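Local atomic coordinates of kallistatin (Homo sapiens, PDB entry 6F4V), a protein that inhibits tissue kallikrein as a serpin, forming a stable equimolar complex with the enzyme and being cleaved at its reactive site. Residues D158-L163 with K307-E312; S218-D223 with K266-H271; I233-N236 with E242-E245. All blocks are in the same frame, centred on the assembly; numbering follows the deposited sequence.

Contact 1 of 3, residues D158-L163 with K307-E312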
loop_
_atom_site.group_PDB
_atom_site.type_symbol
_atom_site.label_atom_id
_atom_site.label_comp_id
_atom_site.label_asym_id
_atom_site.label_seq_id
_atom_site.Cartn_x
_atom_site.Cartn_y
_atom_site.Cartn_z
ATOM N N ASP A 158 -12.534 21.068 -15.109
ATOM C CA ASP A 158 -13.789 21.105 -14.335
ATOM C C ASP A 158 -13.707 20.380 -12.966
ATOM O O ASP A 158 -14.732 20.069 -12.355
ATOM C CB ASP A 158 -14.942 20.527 -15.182
ATOM C CG ASP A 158 -14.633 19.146 -15.759
ATOM O OD1 ASP A 158 -13.472 18.695 -15.666
ATOM O OD2 ASP A 158 -15.552 18.516 -16.327
ATOM N N VAL A 159 -12.493 20.110 -12.498
ATOM C CA VAL A 159 -12.286 19.541 -11.164
ATOM C C VAL A 159 -12.473 20.622 -10.112
ATOM O O VAL A 159 -12.015 21.745 -10.298
ATOM C CB VAL A 159 -10.887 18.892 -11.057
ATOM C CG1 VAL A 159 -10.519 18.563 -9.613
ATOM C CG2 VAL A 159 -10.835 17.649 -11.930
ATOM N N LEU A 160 -13.160 20.285 -9.019
ATOM C CA LEU A 160 -13.359 21.196 -7.890
ATOM C C LEU A 160 -12.717 20.723 -6.581
ATOM O O LEU A 160 -12.683 21.471 -5.610
ATOM C CB LEU A 160 -14.858 21.396 -7.666
ATOM C CG LEU A 160 -15.660 21.907 -8.883
ATOM C CD1 LEU A 160 -17.152 21.778 -8.587
ATOM C CD2 LEU A 160 -15.290 23.347 -9.263
ATOM N N MET A 161 -12.234 19.476 -6.540
ATOM C CA MET A 161 -11.549 18.989 -5.344
ATOM C C MET A 161 -10.651 17.815 -5.702
ATOM O O MET A 161 -11.015 16.980 -6.509
ATOM C CB MET A 161 -12.565 18.560 -4.266
ATOM C CG MET A 161 -11.943 18.130 -2.950
ATOM S SD MET A 161 -13.163 17.427 -1.819
ATOM C CE MET A 161 -13.028 15.687 -2.249
ATOM N N VAL A 162 -9.480 17.768 -5.080
ATOM C CA VAL A 162 -8.644 16.587 -5.148
ATOM C C VAL A 162 -8.326 16.167 -3.720
ATOM O O VAL A 162 -7.817 16.966 -2.925
ATOM C CB VAL A 162 -7.354 16.828 -5.938
ATOM C CG1 VAL A 162 -6.474 15.582 -5.908
ATOM C CG2 VAL A 162 -7.674 17.205 -7.363
ATOM N N LEU A 163 -8.667 14.920 -3.411
ATOM C CA LEU A 163 -8.309 14.287 -2.160
ATOM C C LEU A 163 -6.995 13.569 -2.371
ATOM O O LEU A 163 -6.789 12.934 -3.403
ATOM C CB LEU A 163 -9.397 13.295 -1.808
ATOM C CG LEU A 163 -9.266 12.408 -0.603
ATOM C CD1 LEU A 163 -10.679 12.127 -0.060
ATOM C CD2 LEU A 163 -8.508 11.112 -0.877
ATOM N N LYS A 307 -23.595 21.197 -1.842
ATOM C CA LYS A 307 -24.938 21.250 -2.465
ATOM C C LYS A 307 -24.952 22.134 -3.722
ATOM O O LYS A 307 -25.961 22.188 -4.438
ATOM C CB LYS A 307 -25.967 21.738 -1.446
ATOM C CG LYS A 307 -26.200 20.772 -0.284
ATOM C CD LYS A 307 -26.748 21.481 0.958
ATOM C CE LYS A 307 -26.974 20.507 2.112
ATOM N NZ LYS A 307 -27.727 21.126 3.236
ATOM N N GLN A 308 -23.824 22.791 -4.002
ATOM C CA GLN A 308 -23.740 23.852 -5.008
ATOM C C GLN A 308 -23.653 23.341 -6.456
ATOM O O GLN A 308 -24.059 24.053 -7.383
ATOM C CB GLN A 308 -22.547 24.770 -4.696
ATOM C CG GLN A 308 -22.512 26.058 -5.517
ATOM C CD GLN A 308 -21.296 26.923 -5.223
ATOM O OE1 GLN A 308 -20.883 27.094 -4.068
ATOM N NE2 GLN A 308 -20.715 27.483 -6.278
ATOM N N GLN A 309 -23.100 22.139 -6.643
ATOM C CA GLN A 309 -23.024 21.487 -7.948
ATOM C C GLN A 309 -23.264 19.987 -7.764
ATOM O O GLN A 309 -23.063 19.441 -6.659
ATOM C CB GLN A 309 -21.632 21.670 -8.579
ATOM C CG GLN A 309 -21.190 23.102 -8.870
ATOM C CD GLN A 309 -21.874 23.727 -10.087
ATOM O OE1 GLN A 309 -22.660 23.087 -10.801
ATOM N NE2 GLN A 309 -21.574 24.995 -10.323
ATOM N N LYS A 310 -23.688 19.334 -8.849
ATOM C CA LYS A 310 -23.747 17.867 -8.906
ATOM C C LYS A 310 -22.364 17.316 -9.246
ATOM O O LYS A 310 -21.806 17.617 -10.304
ATOM C CB LYS A 310 -24.796 17.378 -9.911
ATOM C CG LYS A 310 -26.205 17.658 -9.417
ATOM C CD LYS A 310 -27.250 16.713 -9.984
ATOM C CE LYS A 310 -28.630 17.121 -9.471
ATOM N NZ LYS A 310 -29.682 16.103 -9.746
ATOM N N LEU A 311 -21.820 16.504 -8.342
ATOM C CA LEU A 311 -20.432 16.093 -8.433
ATOM C C LEU A 311 -20.286 14.687 -8.969
ATOM O O LEU A 311 -21.127 13.835 -8.725
ATOM C CB LEU A 311 -19.776 16.176 -7.058
ATOM C CG LEU A 311 -19.719 17.576 -6.438
ATOM C CD1 LEU A 311 -18.931 17.508 -5.152
ATOM C CD2 LEU A 311 -19.086 18.595 -7.375
ATOM N N GLU A 312 -19.188 14.432 -9.665
ATOM C CA GLU A 312 -18.882 13.054 -10.029
ATOM C C GLU A 312 -17.380 12.762 -9.925
ATOM O O GLU A 312 -16.542 13.679 -9.883
ATOM C CB GLU A 312 -19.504 12.714 -11.393
ATOM C CG GLU A 312 -18.794 13.283 -12.578
ATOM C CD GLU A 312 -19.635 13.227 -13.861
ATOM O OE1 GLU A 312 -20.502 12.312 -14.007
ATOM O OE2 GLU A 312 -19.411 14.120 -14.712
#

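Contact 2 of 3, residues S218-D223 with K266-H271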
loop_
_atom_site.group_PDB
_atom_site.type_symbol
_atom_site.label_atom_id
_atom_site.label_comp_id
_atom_site.label_asym_id
_atom_site.label_seq_id
_atom_site.Cartn_x
_atom_site.Cartn_y
_atom_site.Cartn_z
ATOM N N SER A 218 8.998 -21.031 0.090
ATOM C CA SER A 218 9.523 -20.724 1.402
ATOM C C SER A 218 9.086 -19.325 1.822
ATOM O O SER A 218 8.774 -18.493 0.991
ATOM C CB SER A 218 11.050 -20.819 1.388
ATOM O OG SER A 218 11.488 -22.130 1.045
ATOM N N VAL A 219 9.080 -19.069 3.117
ATOM C CA VAL A 219 8.652 -17.790 3.665
ATOM C C VAL A 219 9.665 -17.369 4.723
ATOM O O VAL A 219 10.002 -18.149 5.610
ATOM C CB VAL A 219 7.241 -17.907 4.293
ATOM C CG1 VAL A 219 6.763 -16.574 4.874
ATOM C CG2 VAL A 219 6.232 -18.437 3.266
ATOM N N LEU A 220 10.151 -16.143 4.593
ATOM C CA LEU A 220 11.060 -15.497 5.540
ATOM C C LEU A 220 10.316 -14.343 6.140
ATOM O O LEU A 220 9.715 -13.558 5.396
ATOM C CB LEU A 220 12.281 -14.958 4.775
ATOM C CG LEU A 220 13.237 -14.020 5.540
ATOM C CD1 LEU A 220 13.874 -14.720 6.737
ATOM C CD2 LEU A 220 14.324 -13.542 4.601
ATOM N N ARG A 221 10.356 -14.186 7.467
ATOM C CA ARG A 221 9.853 -12.958 8.055
ATOM C C ARG A 221 11.043 -12.241 8.687
ATOM O O ARG A 221 11.768 -12.853 9.500
ATOM C CB ARG A 221 8.803 -13.246 9.115
ATOM C CG ARG A 221 7.982 -12.047 9.568
ATOM C CD ARG A 221 7.248 -12.376 10.888
ATOM N NE ARG A 221 8.113 -12.272 12.045
ATOM C CZ ARG A 221 8.443 -13.205 12.966
ATOM N NH1 ARG A 221 7.984 -14.426 12.964
ATOM N NH2 ARG A 221 9.287 -12.863 13.944
ATOM N N MET A 222 11.279 -10.996 8.269
ATOM C CA MET A 222 12.328 -10.170 8.851
ATOM C C MET A 222 11.706 -9.045 9.658
ATOM O O MET A 222 10.763 -8.364 9.216
ATOM C CB MET A 222 13.257 -9.603 7.782
ATOM C CG MET A 222 14.130 -10.650 7.148
ATOM S SD MET A 222 15.221 -9.963 5.890
ATOM C CE MET A 222 16.395 -9.119 6.940
ATOM N N ASP A 223 12.223 -8.864 10.858
ATOM C CA ASP A 223 11.706 -7.837 11.739
ATOM C C ASP A 223 12.443 -6.547 11.473
ATOM O O ASP A 223 13.641 -6.551 11.174
ATOM C CB ASP A 223 11.842 -8.262 13.214
ATOM C CG ASP A 223 10.870 -9.408 13.578
ATOM O OD1 ASP A 223 9.697 -9.363 13.158
ATOM O OD2 ASP A 223 11.285 -10.420 14.147
ATOM N N LYS A 266 15.988 -20.393 13.050
ATOM C CA LYS A 266 17.191 -21.179 12.788
ATOM C C LYS A 266 18.244 -20.310 12.134
ATOM O O LYS A 266 17.922 -19.263 11.540
ATOM C CB LYS A 266 16.880 -22.348 11.852
ATOM C CG LYS A 266 15.885 -23.378 12.387
ATOM C CD LYS A 266 16.511 -24.214 13.503
ATOM C CE LYS A 266 15.508 -25.169 14.142
ATOM N NZ LYS A 266 14.881 -26.038 13.109
ATOM N N LYS A 267 19.502 -20.763 12.195
ATOM C CA LYS A 267 20.569 -20.113 11.431
ATOM C C LYS A 267 20.197 -20.175 9.947
ATOM O O LYS A 267 19.568 -21.129 9.466
ATOM C CB LYS A 267 21.978 -20.698 11.698
ATOM C CG LYS A 267 23.095 -19.798 11.151
ATOM C CD LYS A 267 24.518 -20.173 11.602
ATOM C CE LYS A 267 25.018 -19.308 12.765
ATOM N NZ LYS A 267 26.501 -19.380 12.967
ATOM N N LEU A 268 20.499 -19.089 9.256
ATOM C CA LEU A 268 20.176 -18.975 7.858
ATOM C C LEU A 268 21.294 -18.304 7.092
ATOM O O LEU A 268 21.790 -17.256 7.497
ATOM C CB LEU A 268 18.919 -18.142 7.695
ATOM C CG LEU A 268 18.436 -17.866 6.281
ATOM C CD1 LEU A 268 17.973 -19.148 5.651
ATOM C CD2 LEU A 268 17.285 -16.862 6.287
ATOM N N GLU A 269 21.621 -18.877 5.949
ATOM C CA GLU A 269 22.411 -18.191 4.952
ATOM C C GLU A 269 21.422 -17.516 4.002
ATOM O O GLU A 269 20.706 -18.206 3.294
ATOM C CB GLU A 269 23.290 -19.187 4.205
ATOM C CG GLU A 269 24.219 -18.568 3.179
ATOM C CD GLU A 269 24.806 -19.638 2.257
ATOM O OE1 GLU A 269 25.129 -20.726 2.774
ATOM O OE2 GLU A 269 24.904 -19.431 1.027
ATOM N N LEU A 270 21.397 -16.185 4.014
ATOM C CA LEU A 270 20.359 -15.394 3.336
ATOM C C LEU A 270 20.988 -14.527 2.267
ATOM O O LEU A 270 21.852 -13.709 2.565
ATOM C CB LEU A 270 19.636 -14.500 4.357
ATOM C CG LEU A 270 18.627 -13.494 3.813
ATOM C CD1 LEU A 270 17.547 -14.194 3.003
ATOM C CD2 LEU A 270 18.009 -12.735 4.963
ATOM N N HIS A 271 20.569 -14.719 1.031
ATOM C CA HIS A 271 20.975 -13.882 -0.081
ATOM C C HIS A 271 19.744 -13.131 -0.507
ATOM O O HIS A 271 18.758 -13.759 -0.898
ATOM C CB HIS A 271 21.470 -14.729 -1.259
ATOM C CG HIS A 271 22.560 -15.691 -0.901
ATOM N ND1 HIS A 271 23.864 -15.537 -1.330
ATOM C CD2 HIS A 271 22.536 -16.828 -0.166
ATOM C CE1 HIS A 271 24.598 -16.537 -0.861
ATOM N NE2 HIS A 271 23.809 -17.339 -0.163
#

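Contact 3 of 3, residues I233-N236 with E242-E245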
loop_
_atom_site.group_PDB
_atom_site.type_symbol
_atom_site.label_atom_id
_atom_site.label_comp_id
_atom_site.label_asym_id
_atom_site.label_seq_id
_atom_site.Cartn_x
_atom_site.Cartn_y
_atom_site.Cartn_z
ATOM N N ILE A 233 8.237 -13.915 0.450
ATOM C CA ILE A 233 7.695 -15.199 0.065
ATOM C C ILE A 233 8.323 -15.573 -1.252
ATOM O O ILE A 233 8.255 -14.832 -2.228
ATOM C CB ILE A 233 6.174 -15.163 -0.036
ATOM C CG1 ILE A 233 5.602 -14.782 1.330
ATOM C CG2 ILE A 233 5.639 -16.515 -0.471
ATOM C CD1 ILE A 233 4.475 -13.791 1.244
ATOM N N LEU A 234 8.984 -16.724 -1.233
ATOM C CA LEU A 234 9.808 -17.178 -2.344
ATOM C C LEU A 234 9.200 -18.427 -2.977
ATOM O O LEU A 234 9.447 -19.526 -2.489
ATOM C CB LEU A 234 11.202 -17.483 -1.818
ATOM C CG LEU A 234 12.249 -17.857 -2.870
ATOM C CD1 LEU A 234 12.433 -16.748 -3.893
ATOM C CD2 LEU A 234 13.563 -18.177 -2.189
ATOM N N PRO A 235 8.396 -18.266 -4.054
ATOM C CA PRO A 235 7.867 -19.449 -4.716
ATOM C C PRO A 235 9.016 -20.228 -5.352
ATOM O O PRO A 235 10.041 -19.640 -5.745
ATOM C CB PRO A 235 6.922 -18.871 -5.765
ATOM C CG PRO A 235 6.596 -17.488 -5.280
ATOM C CD PRO A 235 7.903 -17.046 -4.713
ATOM N N ASN A 236 8.870 -21.544 -5.406
ATOM C CA ASN A 236 9.821 -22.374 -6.152
ATOM C C ASN A 236 9.795 -21.888 -7.609
ATOM O O ASN A 236 8.814 -21.270 -8.063
ATOM C CB ASN A 236 9.437 -23.855 -6.073
ATOM C CG ASN A 236 9.452 -24.407 -4.663
ATOM O OD1 ASN A 236 10.012 -23.812 -3.726
ATOM N ND2 ASN A 236 8.844 -25.565 -4.502
ATOM N N GLU A 242 0.942 -20.259 -8.606
ATOM C CA GLU A 242 0.346 -21.160 -7.615
ATOM C C GLU A 242 0.241 -20.512 -6.217
ATOM O O GLU A 242 -0.737 -20.705 -5.458
ATOM C CB GLU A 242 1.141 -22.461 -7.488
ATOM C CG GLU A 242 1.239 -23.230 -8.808
ATOM C CD GLU A 242 1.390 -24.739 -8.640
ATOM O OE1 GLU A 242 1.308 -25.430 -9.689
ATOM O OE2 GLU A 242 1.559 -25.247 -7.491
ATOM N N ILE A 243 1.245 -19.719 -5.876
ATOM C CA ILE A 243 1.225 -19.034 -4.599
ATOM C C ILE A 243 0.255 -17.859 -4.636
ATOM O O ILE A 243 -0.516 -17.627 -3.681
ATOM C CB ILE A 243 2.648 -18.583 -4.216
ATOM C CG1 ILE A 243 3.609 -19.787 -4.140
ATOM C CG2 ILE A 243 2.614 -17.830 -2.919
ATOM C CD1 ILE A 243 3.146 -20.917 -3.258
ATOM N N GLU A 244 0.237 -17.143 -5.755
ATOM C CA GLU A 244 -0.701 -16.021 -5.897
ATOM C C GLU A 244 -2.162 -16.469 -5.752
ATOM O O GLU A 244 -2.981 -15.740 -5.168
ATOM C CB GLU A 244 -0.461 -15.293 -7.222
ATOM C CG GLU A 244 0.847 -14.509 -7.243
ATOM C CD GLU A 244 1.098 -13.774 -8.552
ATOM O OE1 GLU A 244 0.653 -14.255 -9.604
ATOM O OE2 GLU A 244 1.759 -12.726 -8.562
ATOM N N GLU A 245 -2.482 -17.686 -6.229
ATOM C CA GLU A 245 -3.854 -18.237 -6.139
ATOM C C GLU A 245 -4.304 -18.455 -4.717
ATOM O O GLU A 245 -5.486 -18.484 -4.475
ATOM C CB GLU A 245 -4.028 -19.572 -6.863
ATOM C CG GLU A 245 -3.874 -19.513 -8.361
ATOM C CD GLU A 245 -5.009 -18.860 -9.113
ATOM O OE1 GLU A 245 -6.000 -18.324 -8.551
ATOM O OE2 GLU A 245 -4.873 -18.916 -10.351
#

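Contact 1 of 3, residues D158-L163 with K307-E312
Leu160 and Leu311 meet through one methyl each, Leu160 CD1 lying 3.9 Å from Leu311 CD2. The same CD1 approaches the aliphatic part of a second residue, with Gln309 CG 4.3 Å away, so a single methyl carries both approaches. No hydrogen bond joins the two segments, and the link is purely apolar. The bond to CB of Leu160 points at the loop, its CG stands anti to the carbonyl carbon (chi1 -56°), and the chain goes on to CD1 on the side of the loop. Leu311 departs differently: it starts obliquely, and its end swings nearer. The backbones stay apart, 8.7 Å between Leu160 CA and Leu311 CA. Leu160 belongs to a classic beta bulge: it and Met161 both face Ile339, and its psi of -10° departs from the extended range. Asp158 OD2 and Glu312 OE2 stay 6.1 Å apart, and their like charges probably disfavour a closer approach. Strand 328-340 runs between strands 159-172 and 312-324, consistent with the inserted reactive loop of a cleaved serpin, whose cut end would be Phe341. The contact spans its end: Leu311 packs on Ile339, Leu160 and Gln309 on Phe341, and Leu160 also on Ser100 of strand 89-100.

Contact 2 of 3, residues S218-D223 with K266-H271
Leu220 reaches across to Leu268 and Leu270 from strand 217-223, taking part in two of the three side-chain pairs, as does Leu270. CB points at the other segment, CG is anti to the backbone N (chi1 169°), and the rotation about CB-CG (chi2 62°) sends the two methyls to different partners. Neither CB nor CG has a close neighbour there. CD1 lies 4.1 Å from Leu268 CD2, at a slant. CD2 goes to Leu270 tip to tip, with Leu270 CD1 3.7 Å from Leu220 CD2. Leu270 CD2 is nearly as close to that methyl and also meets Met222 SD at 4.0 Å. Outside this patch, Arg221 NH2 binds Asp223 OD2 at 3.2 Å on its syn lone pair, close to the guanidinium plane. His271 NE2 donates to the anti lone pair of Glu269 OE2 at 2.6 Å, nearly straight (167°) and in the ring plane. The contact joins the smaller antiparallel sheet of the serpin fold, where strand 217-223 lies between strands 228-235 and 206-211, to the larger one: residues 269-271 belong to its strand 269-282 and pair in parallel with another chain, probably the C-terminal fragment released by cleavage.

Contact 3 of 3, residues I233-N236 with E242-E245
Pro235 and Ile243 bring an extended strand end (Pro235 psi 148°) against a helical turn (Ile243 psi -40°), with Pro235 CA and Ile243 CA 6.7 Å apart. Of residues 242-245, only Ile243 touches residues 233-236, with two branches. Its CG1 sits above the CB-CG side of the proline ring, 3.8 Å from Pro235 CB and 3.9 Å from Pro235 CG. Its CG2 turns to the other strand residue, where Ile233 CG2 is 4.1 Å from Ile243 CG2. Both isoleucines place CG2 anti to the backbone N; for Ile233 (chi1 -60°) this aims the methyl at the helix. No hydrogen bond crosses, and all three touching residues are buried. The intervening Leu234 points away, as expected in an extended segment. The carboxylate of Glu244, a buried residue, has several partners: OE1 forms a salt bridge with Arg241, OE2 a hydrogen bond with Tyr17 OH and a salt bridge with a basic side chain of another chain. Helix 240-244 follows strand 228-235 and folds back beside its end, packing on what is, within this chain, an edge strand of the serpin's smaller antiparallel sheet. Ile243 also packs on Leu215 and Pro216 of the preceding loop and on Cys217 at the start of strand 217-223, and a strand of the other chain, probably the C-terminal fragment, extends the sheet by pairing antiparallel with Ile233.

Contacts 2 and 3 are buried and adjoin: strands 217-223 and 228-235 are neighbours in the smaller sheet, and Ser218 O lies 2.8 Å from Leu234 N, a probable hydrogen bond. Contact 1 is only partly buried, its centre 50 Å from that of contact 2 across the chain's centre, yet both reach the larger sheet, through different strands. All three pair apolar groups without a crossing hydrogen bond, but their parts differ: strand with loop in contact 1, strand with the strand region around 266-271 in contact 2, strand with helix in contact 3. Another chain reaches contacts 2 and 3 and extends their sheets; none touches contact 1.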